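Local structure of uncharacterized protein (Arthrobacter sp., 3KOP) at residues F[42-47]-F[84-89]; F[26-31]-F[177-182]; F[65-70]-F[130-135]; F[36-41]-F[152-157]. The protein is of unknown function but adopts a cyclophilin-like fold, belongs to the DUF3830 family and assembles from six copies. All coordinates share one frame; numbering follows the deposited sequence.

Interaction 1: F[42-47]-F[84-89]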
loop_
_atom_site.group_PDB
_atom_site.type_symbol
_atom_site.label_atom_id
_atom_site.label_comp_id
_atom_site.label_asym_id
_atom_site.label_seq_id
_atom_site.Cartn_x
_atom_site.Cartn_y
_atom_site.Cartn_z
ATOM N N ASP F 42 -4.110 -27.431 11.756
ATOM C CA ASP F 42 -4.063 -27.763 10.319
ATOM C C ASP F 42 -3.198 -26.787 9.491
ATOM O O ASP F 42 -2.297 -27.209 8.809
ATOM C CB ASP F 42 -5.475 -27.922 9.705
ATOM C CG ASP F 42 -6.398 -26.694 9.893
ATOM O OD1 ASP F 42 -6.114 -25.709 10.650
ATOM O OD2 ASP F 42 -7.483 -26.746 9.263
ATOM N N VAL F 43 -3.428 -25.488 9.602
ATOM C CA VAL F 43 -2.736 -24.509 8.748
ATOM C C VAL F 43 -1.592 -23.740 9.429
ATOM O O VAL F 43 -0.791 -23.109 8.754
ATOM C CB VAL F 43 -3.767 -23.523 8.105
ATOM C CG1 VAL F 43 -4.783 -24.297 7.255
ATOM C CG2 VAL F 43 -4.461 -22.649 9.174
ATOM N N ALA F 44 -1.534 -23.750 10.760
ATOM C CA ALA F 44 -0.455 -23.100 11.522
ATOM C C ALA F 44 0.095 -24.112 12.553
ATOM O O ALA F 44 0.081 -23.822 13.770
ATOM C CB ALA F 44 -0.967 -21.856 12.286
ATOM N N PRO F 45 0.564 -25.293 12.088
ATOM C CA PRO F 45 1.015 -26.326 13.050
ATOM C C PRO F 45 2.187 -25.890 13.874
ATOM O O PRO F 45 2.226 -26.188 15.072
ATOM C CB PRO F 45 1.401 -27.508 12.152
ATOM C CG PRO F 45 1.678 -26.891 10.778
ATOM C CD PRO F 45 0.646 -25.777 10.697
ATOM N N ARG F 46 3.173 -25.219 13.260
ATOM C CA ARG F 46 4.367 -24.841 14.008
ATOM C C ARG F 46 4.053 -23.782 15.084
ATOM O O ARG F 46 4.529 -23.860 16.213
ATOM C CB ARG F 46 5.479 -24.355 13.088
ATOM C CG ARG F 46 5.954 -25.390 12.067
ATOM C CD ARG F 46 7.283 -24.982 11.450
ATOM N NE ARG F 46 7.236 -23.648 10.835
ATOM C CZ ARG F 46 6.813 -23.406 9.583
ATOM N NH1 ARG F 46 6.368 -24.401 8.821
ATOM N NH2 ARG F 46 6.830 -22.172 9.089
ATOM N N THR F 47 3.291 -22.763 14.715
ATOM C CA THR F 47 2.979 -21.683 15.656
ATOM C C THR F 47 2.040 -22.182 16.762
ATOM O O THR F 47 2.185 -21.790 17.927
ATOM C CB THR F 47 2.314 -20.488 14.909
ATOM O OG1 THR F 47 3.096 -20.159 13.757
ATOM C CG2 THR F 47 2.160 -19.290 15.804
ATOM N N GLY F 84 8.859 -19.021 12.293
ATOM C CA GLY F 84 8.929 -18.384 10.988
ATOM C C GLY F 84 7.558 -18.089 10.407
ATOM O O GLY F 84 6.531 -18.377 11.030
ATOM N N ALA F 85 7.549 -17.539 9.202
ATOM C CA ALA F 85 6.280 -17.148 8.534
ATOM C C ALA F 85 5.383 -18.378 8.341
ATOM O O ALA F 85 5.795 -19.386 7.776
ATOM C CB ALA F 85 6.535 -16.439 7.188
ATOM N N GLU F 86 4.156 -18.295 8.848
ATOM C CA GLU F 86 3.207 -19.415 8.742
ATOM C C GLU F 86 1.785 -18.862 8.777
ATOM O O GLU F 86 1.422 -18.154 9.741
ATOM C CB GLU F 86 3.419 -20.392 9.915
ATOM C CG GLU F 86 2.789 -21.761 9.710
ATOM C CD GLU F 86 2.892 -22.692 10.944
ATOM O OE1 GLU F 86 2.720 -22.216 12.083
ATOM O OE2 GLU F 86 3.111 -23.904 10.738
ATOM N N ASN F 87 0.981 -19.189 7.760
ATOM C CA ASN F 87 -0.402 -18.756 7.665
ATOM C C ASN F 87 -0.558 -17.257 7.918
ATOM O O ASN F 87 -1.440 -16.829 8.677
ATOM C CB ASN F 87 -1.265 -19.532 8.665
ATOM C CG ASN F 87 -2.731 -19.521 8.323
ATOM O OD1 ASN F 87 -3.103 -19.711 7.172
ATOM N ND2 ASN F 87 -3.588 -19.369 9.333
ATOM N N THR F 88 0.294 -16.469 7.277
ATOM C CA THR F 88 0.363 -15.055 7.583
ATOM C C THR F 88 -0.764 -14.245 6.952
ATOM O O THR F 88 -1.375 -14.625 5.904
ATOM C CB THR F 88 1.722 -14.475 7.186
ATOM O OG1 THR F 88 1.834 -14.465 5.773
ATOM C CG2 THR F 88 2.913 -15.347 7.764
ATOM N N THR F 89 -1.056 -13.142 7.623
ATOM C CA THR F 89 -1.942 -12.122 7.109
ATOM C C THR F 89 -1.361 -10.709 7.332
ATOM O O THR F 89 -0.594 -10.453 8.293
ATOM C CB THR F 89 -3.349 -12.226 7.768
ATOM O OG1 THR F 89 -4.282 -11.388 7.074
ATOM C CG2 THR F 89 -3.262 -11.837 9.248
#
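A buried glutamate carboxylate bonded to the first-turn N-H groups of helix 45-54 joins the loop before strand 88-89 to the helix N-terminus, E86 being the residue received there. Each oxygen takes one backbone N-H through its syn lone pair: R46 N reaches E86 OE2 at 2.8 Å, and T47 N reaches E86 OE1 at 2.7 Å, both with an N-H...O angle of 159°. T47 OG1 adds a third bond, meeting E86 OE1 on its anti side at 2.7 Å. With CG anti to the backbone N (chi1 -164°) and the chain extended beyond it, E86 reaches straight into the turn, where the helix dipole would probably favour its negative charge. The R46 guanidinium folds back over the carboxylate; E86 OE2 lies over one face, 3.8 Å from NH1, so this long salt bridge is one of charge alone. R46 NE bonds to P83 O, and NH1 to N105 of the second subunit. Further along, V43 CG2 packs at 3.4 Å from N87 ND2, an amide whose hydrogen bond goes to V151 O. Strand 145-157 supports both segments: F152 packs against A44 and T47, while N150 bonds to T47 OG1 and E86 N.

Interaction 2: F[26-31]-F[177-182]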
loop_
_atom_site.group_PDB
_atom_site.type_symbol
_atom_site.label_atom_id
_atom_site.label_comp_id
_atom_site.label_asym_id
_atom_site.label_seq_id
_atom_site.Cartn_x
_atom_site.Cartn_y
_atom_site.Cartn_z
ATOM N N ILE F 26 -8.472 -17.144 26.285
ATOM C CA ILE F 26 -7.844 -15.849 26.187
ATOM C C ILE F 26 -8.633 -14.928 27.110
ATOM O O ILE F 26 -9.822 -14.717 26.906
ATOM C CB ILE F 26 -7.860 -15.301 24.768
ATOM C CG1 ILE F 26 -7.245 -16.298 23.783
ATOM C CG2 ILE F 26 -7.119 -13.967 24.716
ATOM C CD1 ILE F 26 -7.435 -15.927 22.263
ATOM N N THR F 27 -7.950 -14.399 28.113
ATOM C CA THR F 27 -8.598 -13.788 29.272
ATOM C C THR F 27 -7.992 -12.439 29.575
ATOM O O THR F 27 -6.765 -12.290 29.547
ATOM C CB THR F 27 -8.414 -14.681 30.544
ATOM O OG1 THR F 27 -8.976 -15.985 30.318
ATOM C CG2 THR F 27 -9.093 -14.038 31.775
ATOM N N LEU F 28 -8.863 -11.477 29.885
ATOM C CA LEU F 28 -8.491 -10.223 30.490
ATOM C C LEU F 28 -8.762 -10.346 31.985
ATOM O O LEU F 28 -9.908 -10.510 32.412
ATOM C CB LEU F 28 -9.293 -9.062 29.882
ATOM C CG LEU F 28 -8.938 -8.730 28.433
ATOM C CD1 LEU F 28 -10.022 -7.863 27.762
ATOM C CD2 LEU F 28 -7.573 -8.043 28.357
ATOM N N GLU F 29 -7.717 -10.261 32.782
ATOM C CA GLU F 29 -7.799 -10.682 34.188
ATOM C C GLU F 29 -8.535 -9.696 35.057
ATOM O O GLU F 29 -9.228 -10.100 35.975
ATOM C CB GLU F 29 -6.419 -10.846 34.785
ATOM C CG GLU F 29 -5.489 -11.766 34.024
ATOM C CD GLU F 29 -5.653 -13.214 34.373
ATOM O OE1 GLU F 29 -6.746 -13.622 34.819
ATOM O OE2 GLU F 29 -4.668 -13.952 34.205
ATOM N N LYS F 30 -8.353 -8.402 34.803
ATOM C CA LYS F 30 -8.969 -7.367 35.622
ATOM C C LYS F 30 -10.423 -7.218 35.242
ATOM O O LYS F 30 -11.303 -7.249 36.107
ATOM C CB LYS F 30 -8.237 -6.041 35.451
ATOM C CG LYS F 30 -8.756 -4.902 36.289
ATOM C CD LYS F 30 -7.834 -3.709 36.173
ATOM C CE LYS F 30 -8.377 -2.474 36.908
ATOM N NZ LYS F 30 -9.078 -1.573 35.939
ATOM N N ARG F 31 -10.713 -7.073 33.961
ATOM C CA ARG F 31 -12.122 -7.049 33.552
ATOM C C ARG F 31 -12.828 -8.419 33.715
ATOM O O ARG F 31 -14.053 -8.489 33.717
ATOM C CB ARG F 31 -12.261 -6.509 32.133
ATOM C CG ARG F 31 -11.896 -5.026 32.005
ATOM C CD ARG F 31 -11.587 -4.645 30.593
ATOM N NE ARG F 31 -11.402 -3.205 30.470
ATOM C CZ ARG F 31 -10.315 -2.542 30.848
ATOM N NH1 ARG F 31 -9.247 -3.175 31.331
ATOM N NH2 ARG F 31 -10.278 -1.220 30.705
ATOM N N GLU F 177 -4.251 -4.130 33.665
ATOM C CA GLU F 177 -4.973 -5.130 32.918
ATOM C C GLU F 177 -3.952 -6.044 32.340
ATOM O O GLU F 177 -2.913 -5.583 31.857
ATOM C CB GLU F 177 -5.853 -4.505 31.825
ATOM C CG GLU F 177 -6.714 -5.497 31.056
ATOM C CD GLU F 177 -7.609 -6.358 31.948
ATOM O OE1 GLU F 177 -7.113 -7.382 32.491
ATOM O OE2 GLU F 177 -8.820 -6.043 32.067
ATOM N N THR F 178 -4.246 -7.338 32.405
ATOM C CA THR F 178 -3.331 -8.394 31.956
ATOM C C THR F 178 -4.062 -9.268 30.945
ATOM O O THR F 178 -5.231 -9.630 31.149
ATOM C CB THR F 178 -2.883 -9.257 33.171
ATOM O OG1 THR F 178 -2.252 -8.416 34.139
ATOM C CG2 THR F 178 -1.921 -10.342 32.770
ATOM N N LEU F 179 -3.362 -9.619 29.865
ATOM C CA LEU F 179 -3.891 -10.531 28.865
ATOM C C LEU F 179 -3.209 -11.907 28.988
ATOM O O LEU F 179 -1.978 -12.046 28.844
ATOM C CB LEU F 179 -3.659 -9.954 27.461
ATOM C CG LEU F 179 -4.120 -10.791 26.274
ATOM C CD1 LEU F 179 -5.659 -10.945 26.221
ATOM C CD2 LEU F 179 -3.564 -10.197 24.960
ATOM N N THR F 180 -4.024 -12.927 29.209
ATOM C CA THR F 180 -3.533 -14.266 29.514
ATOM C C THR F 180 -3.996 -15.308 28.506
ATOM O O THR F 180 -5.198 -15.464 28.246
ATOM C CB THR F 180 -3.956 -14.684 30.944
ATOM O OG1 THR F 180 -3.367 -13.773 31.874
ATOM C CG2 THR F 180 -3.474 -16.114 31.256
ATOM N N PHE F 181 -3.025 -16.008 27.914
ATOM C CA PHE F 181 -3.306 -17.159 27.088
ATOM C C PHE F 181 -3.047 -18.450 27.882
ATOM O O PHE F 181 -1.972 -18.640 28.450
ATOM C CB PHE F 181 -2.461 -17.124 25.812
ATOM C CG PHE F 181 -2.692 -15.882 24.943
ATOM C CD1 PHE F 181 -2.098 -14.681 25.263
ATOM C CD2 PHE F 181 -3.453 -15.960 23.772
ATOM C CE1 PHE F 181 -2.288 -13.554 24.461
ATOM C CE2 PHE F 181 -3.631 -14.852 22.971
ATOM C CZ PHE F 181 -3.040 -13.647 23.315
ATOM N N SER F 182 -4.023 -19.352 27.871
ATOM C CA SER F 182 -3.941 -20.598 28.663
ATOM C C SER F 182 -4.597 -21.742 27.905
ATOM O O SER F 182 -5.421 -21.526 27.017
ATOM C CB SER F 182 -4.621 -20.414 30.028
ATOM O OG SER F 182 -6.021 -20.104 29.897
HETATM O O HOH W 1 -6.630 -17.358 29.749
#
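Strands 26-28 and 178-182 run antiparallel, their axes 4.8 Å apart at an angle of 157°, and T27 and T180 form a hydrogen-bonded pair flanked by the non-hydrogen-bonded pairs I26-F181 and L28-L179. E29 N continues the pattern to T178 O. On the face of I26, L28, L179 and F181, I26 lies alongside its two neighbours: CG2 touches L179 CD1 at 3.7 Å and sits over a face of the F181 ring, while CG1 meets F181 CD2 at 3.8 Å. On the other face, T180 OG1 donates to E29 OE2 at 2.7 Å, approaching from above the carboxylate plane, and also bonds to S58. A water links T27 OG1, T180 O and S182 OG, and T27 OG1 also bonds to T34 OG1. These are adjoining strands of the antiparallel sheet of the cyclophilin-like fold, and L28 turns its side chain to helix 159-172. Where strand 26-28 ends, E177 grips the following turn. Its chain, bent at chi2 (55°), brings the carboxylate to the N-H groups of K30 and R31: OE1 accepts from K30 N at 2.8 Å and from its own neighbour T178 N, and OE2 accepts from R31 N at 2.9 Å through its syn lone pair. R31 NH1 meets E177 OE2 on its anti side at 3.0 Å as a salt bridge, and that oxygen lies almost in the guanidinium plane. Replacing E177 by a glutamine would probably cost R31 one of its two carboxylate partners and turn an amide N-H toward one of the backbone N-H groups. The same guanidinium also pairs through NE with D168 and through NH2 with G173 O.

Interaction 3: F[65-70]-F[130-135]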
loop_
_atom_site.group_PDB
_atom_site.type_symbol
_atom_site.label_atom_id
_atom_site.label_comp_id
_atom_site.label_asym_id
_atom_site.label_seq_id
_atom_site.Cartn_x
_atom_site.Cartn_y
_atom_site.Cartn_z
ATOM N N LYS F 65 -2.136 0.760 18.152
ATOM C CA LYS F 65 -2.219 2.144 17.670
ATOM C C LYS F 65 -2.209 2.216 16.137
ATOM O O LYS F 65 -2.571 3.243 15.578
ATOM C CB LYS F 65 -1.060 2.992 18.160
ATOM C CG LYS F 65 -0.964 3.268 19.665
ATOM C CD LYS F 65 0.243 4.197 19.858
ATOM C CE LYS F 65 0.675 4.392 21.284
ATOM N NZ LYS F 65 1.647 5.605 21.429
ATOM N N TYR F 66 -1.744 1.177 15.455
ATOM C CA TYR F 66 -1.814 1.193 13.982
ATOM C C TYR F 66 -2.655 0.093 13.370
ATOM O O TYR F 66 -3.262 0.320 12.331
ATOM C CB TYR F 66 -0.430 1.254 13.341
ATOM C CG TYR F 66 0.450 0.067 13.610
ATOM C CD1 TYR F 66 0.340 -1.062 12.840
ATOM C CD2 TYR F 66 1.416 0.096 14.603
ATOM C CE1 TYR F 66 1.139 -2.132 13.035
ATOM C CE2 TYR F 66 2.221 -1.019 14.844
ATOM C CZ TYR F 66 2.072 -2.114 14.048
ATOM O OH TYR F 66 2.834 -3.232 14.222
ATOM N N ALA F 67 -2.709 -1.086 13.995
ATOM C CA ALA F 67 -3.395 -2.250 13.428
ATOM C C ALA F 67 -4.919 -2.250 13.683
ATOM O O ALA F 67 -5.648 -3.172 13.298
ATOM C CB ALA F 67 -2.747 -3.559 13.950
ATOM N N ARG F 68 -5.370 -1.195 14.331
ATOM C CA ARG F 68 -6.761 -0.872 14.520
ATOM C C ARG F 68 -7.480 -1.682 15.576
ATOM O O ARG F 68 -7.303 -1.373 16.751
ATOM C CB ARG F 68 -7.542 -0.766 13.212
ATOM C CG ARG F 68 -8.743 0.163 13.425
ATOM C CD ARG F 68 -9.421 0.309 12.169
ATOM N NE ARG F 68 -10.446 1.322 12.196
ATOM C CZ ARG F 68 -11.256 1.548 11.180
ATOM N NH1 ARG F 68 -11.118 0.828 10.085
ATOM N NH2 ARG F 68 -12.183 2.510 11.245
ATOM N N ASN F 69 -8.295 -2.678 15.204
ATOM C CA ASN F 69 -9.100 -3.405 16.187
ATOM C C ASN F 69 -8.337 -4.561 16.793
ATOM O O ASN F 69 -8.651 -5.751 16.598
ATOM C CB ASN F 69 -10.424 -3.811 15.578
ATOM C CG ASN F 69 -11.234 -2.609 15.151
ATOM O OD1 ASN F 69 -11.580 -1.788 15.996
ATOM N ND2 ASN F 69 -11.483 -2.464 13.856
ATOM N N GLU F 70 -7.321 -4.172 17.543
ATOM C CA GLU F 70 -6.331 -5.087 18.090
ATOM C C GLU F 70 -6.026 -4.825 19.582
ATOM O O GLU F 70 -5.839 -3.666 20.000
ATOM C CB GLU F 70 -5.033 -4.891 17.338
ATOM C CG GLU F 70 -3.952 -5.846 17.784
ATOM C CD GLU F 70 -2.543 -5.416 17.423
ATOM O OE1 GLU F 70 -2.313 -4.192 17.219
ATOM O OE2 GLU F 70 -1.667 -6.335 17.396
ATOM N N ALA F 130 -1.499 -11.423 19.726
ATOM C CA ALA F 130 -2.513 -10.425 19.403
ATOM C C ALA F 130 -3.868 -11.034 19.109
ATOM O O ALA F 130 -3.973 -12.113 18.515
ATOM C CB ALA F 130 -2.051 -9.524 18.201
ATOM N N VAL F 131 -4.898 -10.295 19.508
ATOM C CA VAL F 131 -6.275 -10.632 19.277
ATOM C C VAL F 131 -6.905 -9.508 18.457
ATOM O O VAL F 131 -6.828 -8.341 18.830
ATOM C CB VAL F 131 -7.033 -10.767 20.617
ATOM C CG1 VAL F 131 -8.553 -10.854 20.405
ATOM C CG2 VAL F 131 -6.532 -11.997 21.364
ATOM N N PHE F 132 -7.509 -9.878 17.337
ATOM C CA PHE F 132 -8.263 -8.933 16.543
ATOM C C PHE F 132 -9.754 -9.066 16.801
ATOM O O PHE F 132 -10.326 -10.151 16.689
ATOM C CB PHE F 132 -7.873 -9.082 15.082
ATOM C CG PHE F 132 -6.529 -8.574 14.827
ATOM C CD1 PHE F 132 -6.340 -7.227 14.522
ATOM C CD2 PHE F 132 -5.442 -9.397 14.958
ATOM C CE1 PHE F 132 -5.073 -6.735 14.289
ATOM C CE2 PHE F 132 -4.168 -8.905 14.770
ATOM C CZ PHE F 132 -3.982 -7.587 14.416
ATOM N N TYR F 133 -10.356 -7.974 17.245
ATOM C CA TYR F 133 -11.748 -8.002 17.732
ATOM C C TYR F 133 -12.721 -7.325 16.799
ATOM O O TYR F 133 -13.904 -7.388 17.034
ATOM C CB TYR F 133 -11.855 -7.404 19.130
ATOM C CG TYR F 133 -11.542 -5.934 19.247
ATOM C CD1 TYR F 133 -12.544 -4.978 19.128
ATOM C CD2 TYR F 133 -10.235 -5.494 19.527
ATOM C CE1 TYR F 133 -12.264 -3.605 19.250
ATOM C CE2 TYR F 133 -9.946 -4.137 19.658
ATOM C CZ TYR F 133 -10.972 -3.201 19.521
ATOM O OH TYR F 133 -10.697 -1.871 19.659
ATOM N N GLY F 134 -12.228 -6.687 15.745
ATOM C CA GLY F 134 -13.074 -6.018 14.739
ATOM C C GLY F 134 -12.429 -6.167 13.371
ATOM O O GLY F 134 -11.398 -6.863 13.230
ATOM N N ARG F 135 -12.994 -5.506 12.364
ATOM C CA ARG F 135 -12.579 -5.672 10.976
ATOM C C ARG F 135 -11.881 -4.408 10.430
ATOM O O ARG F 135 -11.700 -3.424 11.144
ATOM C CB ARG F 135 -13.768 -6.039 10.057
ATOM C CG ARG F 135 -14.888 -4.979 9.978
ATOM C CD ARG F 135 -15.938 -5.373 8.926
ATOM N NE ARG F 135 -15.318 -5.397 7.605
ATOM C CZ ARG F 135 -15.710 -6.173 6.600
ATOM N NH1 ARG F 135 -16.759 -7.008 6.750
ATOM N NH2 ARG F 135 -15.042 -6.145 5.440
#
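An inverse gamma turn centred on N69, at the entry to strand 70-76, packs against the end of strand 125-132 and the turn that follows it. The turn carbonyl is held from across the contact: Y133 N donates to N69 O at 2.9 Å, and F132 CA lies 3.2 Å from the same oxygen in a CA-H...O contact. N69 CB stands over the centre of the Y133 ring, 4.0 Å from its centroid and 8° off the normal, with the amide plane standing steeply to the ring. Y133 takes up this place with CG between its backbone N and carbonyl carbon (chi1 65°), and its hydroxyl bonds to H63. N69 ND2 makes a weak bond to R135 O and a further one to S111 of the fourth subunit. G134 lies close to N69, its N 3.4 Å from N69 CB; a side chain there would clash with the N69 amide. At the end of the turn, E70 pairs with F132 as a non-hydrogen-bonded antiparallel pair, and the two side chains run alongside each other, E70 CG being 4.1 Å from the F132 ring centroid over one face. Carboxylate and ring are almost parallel, at 9°, and E70 OE2 reaches A130 CB at 3.3 Å. At the ring edge, F132 CE1 touches A67 O at 3.7 Å. Here a tight turn leads into an antiparallel strand pair of the cyclophilin-like sheet, with aromatic faces packed against the turn and first strand residue.

Interaction 4: F[36-41]-F[152-157]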
loop_
_atom_site.group_PDB
_atom_site.type_symbol
_atom_site.label_atom_id
_atom_site.label_comp_id
_atom_site.label_asym_id
_atom_site.label_seq_id
_atom_site.Cartn_x
_atom_site.Cartn_y
_atom_site.Cartn_z
ATOM N N LYS F 36 -12.775 -18.162 23.980
ATOM C CA LYS F 36 -12.127 -19.409 23.638
ATOM C C LYS F 36 -11.830 -19.441 22.151
ATOM O O LYS F 36 -12.661 -19.039 21.346
ATOM C CB LYS F 36 -12.995 -20.620 24.001
ATOM C CG LYS F 36 -12.290 -21.932 23.782
ATOM C CD LYS F 36 -13.183 -23.160 23.962
ATOM C CE LYS F 36 -13.497 -23.412 25.369
ATOM N NZ LYS F 36 -13.993 -24.860 25.536
ATOM N N ALA F 37 -10.644 -19.946 21.821
ATOM C CA ALA F 37 -10.144 -19.978 20.467
ATOM C C ALA F 37 -9.698 -21.376 20.107
ATOM O O ALA F 37 -9.100 -22.074 20.924
ATOM C CB ALA F 37 -8.981 -18.982 20.305
ATOM N N LEU F 38 -10.018 -21.765 18.877
ATOM C CA LEU F 38 -9.559 -22.981 18.284
ATOM C C LEU F 38 -8.164 -22.767 17.764
ATOM O O LEU F 38 -7.897 -21.837 17.014
ATOM C CB LEU F 38 -10.457 -23.368 17.132
ATOM C CG LEU F 38 -9.981 -24.486 16.234
ATOM C CD1 LEU F 38 -10.098 -25.851 17.023
ATOM C CD2 LEU F 38 -10.789 -24.496 14.941
ATOM N N LEU F 39 -7.280 -23.687 18.118
ATOM C CA LEU F 39 -5.921 -23.629 17.667
ATOM C C LEU F 39 -5.829 -24.221 16.263
ATOM O O LEU F 39 -6.364 -25.281 16.023
ATOM C CB LEU F 39 -5.088 -24.423 18.649
ATOM C CG LEU F 39 -3.851 -23.822 19.194
ATOM C CD1 LEU F 39 -4.071 -22.397 19.706
ATOM C CD2 LEU F 39 -3.313 -24.746 20.324
ATOM N N LEU F 40 -5.154 -23.527 15.341
ATOM C CA LEU F 40 -5.176 -23.889 13.926
ATOM C C LEU F 40 -4.026 -24.858 13.598
ATOM O O LEU F 40 -3.064 -24.521 12.886
ATOM C CB LEU F 40 -5.147 -22.642 13.037
ATOM C CG LEU F 40 -6.346 -21.688 13.174
ATOM C CD1 LEU F 40 -6.073 -20.465 12.292
ATOM C CD2 LEU F 40 -7.744 -22.351 12.858
ATOM N N ASP F 41 -4.148 -26.066 14.157
ATOM C CA ASP F 41 -3.145 -27.130 13.970
ATOM C C ASP F 41 -3.039 -27.585 12.536
ATOM O O ASP F 41 -1.984 -28.065 12.138
ATOM C CB ASP F 41 -3.447 -28.319 14.891
ATOM C CG ASP F 41 -3.059 -28.044 16.316
ATOM O OD1 ASP F 41 -1.902 -27.684 16.517
ATOM O OD2 ASP F 41 -3.882 -28.193 17.229
ATOM N N PHE F 152 -2.846 -18.099 14.072
ATOM C CA PHE F 152 -2.694 -19.451 14.643
ATOM C C PHE F 152 -3.890 -19.942 15.459
ATOM O O PHE F 152 -3.912 -21.087 15.911
ATOM C CB PHE F 152 -1.395 -19.529 15.492
ATOM C CG PHE F 152 -1.497 -18.860 16.846
ATOM C CD1 PHE F 152 -1.176 -17.510 16.999
ATOM C CD2 PHE F 152 -1.897 -19.581 17.965
ATOM C CE1 PHE F 152 -1.256 -16.901 18.206
ATOM C CE2 PHE F 152 -1.994 -18.949 19.193
ATOM C CZ PHE F 152 -1.677 -17.612 19.312
ATOM N N ALA F 153 -4.877 -19.082 15.643
ATOM C CA ALA F 153 -6.089 -19.455 16.321
ATOM C C ALA F 153 -7.235 -18.570 15.891
ATOM O O ALA F 153 -7.029 -17.452 15.344
ATOM C CB ALA F 153 -5.918 -19.420 17.818
ATOM N N THR F 154 -8.436 -19.088 16.093
ATOM C CA THR F 154 -9.629 -18.336 15.772
ATOM C C THR F 154 -10.642 -18.450 16.891
ATOM O O THR F 154 -10.949 -19.547 17.392
ATOM C CB THR F 154 -10.224 -18.766 14.430
ATOM O OG1 THR F 154 -11.131 -17.752 13.992
ATOM C CG2 THR F 154 -10.944 -20.122 14.537
ATOM N N ILE F 155 -11.121 -17.288 17.333
ATOM C CA ILE F 155 -12.060 -17.218 18.462
ATOM C C ILE F 155 -13.390 -17.844 18.060
ATOM O O ILE F 155 -14.020 -17.422 17.088
ATOM C CB ILE F 155 -12.193 -15.776 19.006
ATOM C CG1 ILE F 155 -10.828 -15.306 19.551
ATOM C CG2 ILE F 155 -13.249 -15.704 20.135
ATOM C CD1 ILE F 155 -10.762 -13.831 19.868
ATOM N N VAL F 156 -13.814 -18.863 18.812
ATOM C CA VAL F 156 -15.066 -19.556 18.551
ATOM C C VAL F 156 -16.146 -19.337 19.622
ATOM O O VAL F 156 -17.305 -19.636 19.393
ATOM C CB VAL F 156 -14.843 -21.096 18.341
ATOM C CG1 VAL F 156 -14.051 -21.350 17.062
ATOM C CG2 VAL F 156 -14.161 -21.735 19.552
ATOM N N GLU F 157 -15.782 -18.816 20.789
ATOM C CA GLU F 157 -16.747 -18.470 21.803
ATOM C C GLU F 157 -16.334 -17.192 22.473
ATOM O O GLU F 157 -15.154 -17.011 22.801
ATOM C CB GLU F 157 -16.788 -19.511 22.917
ATOM C CG GLU F 157 -17.301 -20.851 22.582
ATOM C CD GLU F 157 -17.251 -21.774 23.805
ATOM O OE1 GLU F 157 -17.218 -21.267 24.952
ATOM O OE2 GLU F 157 -17.234 -23.005 23.605
#
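L39 and F152 meet at an angle, L39 CD1 coming to the edge of the F152 ring, 4.0 Å from CD2. The same methyl group rests 4.0 Å from A153 CB, which in turn faces A37 CB, and A37 CB also touches I155 CG1, giving one apolar face of small and branched groups. F152 carries its ring between the backbone N and carbonyl carbon (chi1 76°), turned to V51 of helix 45-54 and to V97 and Y99 of strand 96-103. On the other face K36 and E157 run next to each other in the same direction, yet K36 NZ stays 4.2 Å from E157 OE2, too far for a salt bridge, and K36 also makes a cation-pi contact with Y23. L38 CB packs against V156 CG1 at 4.1 Å. L40 spreads over the end of the pair, its CB 3.5 Å from F152 O and its CD1 3.8 Å from A153 N, and packs on N87, while L40 N donates to F152 O from above the carbonyl plane. A serine in place of L40 would probably uncover the F152-A153 peptide and open a gap toward N87. The backbones hold this order through L38-T154 bonds in both directions, and K36 O accepts from V156 N at 2.8 Å and also from E157 N. With V156 and E157 both facing K36, this is a classic beta bulge in an antiparallel strand pair of the cyclophilin-like sheet.

Overall arrangement
All four contacts reach the same antiparallel sheet, but at different places. Interactions 1 and 4 adjoin, their centres 13 Å apart: strand 33-39 leads on to helix 45-54, and T47 CG2 touches F152 CB at 3.6 Å. Interactions 2, 3 and 4 have centres about 16 Å from one another and meet through apolar side chains, I26 CG2 lying 3.9 Å from V131 CG2, I26 CD1 3.9 Å from A37 CB, and V131 CG1 3.7 Å from I155 CD1. Interaction 1 lies about 24 Å, centre to centre, from interaction 2, across the chain's centre. Other subunits reach interactions 1 and 3, whereas interactions 2 and 4 are built within the chain.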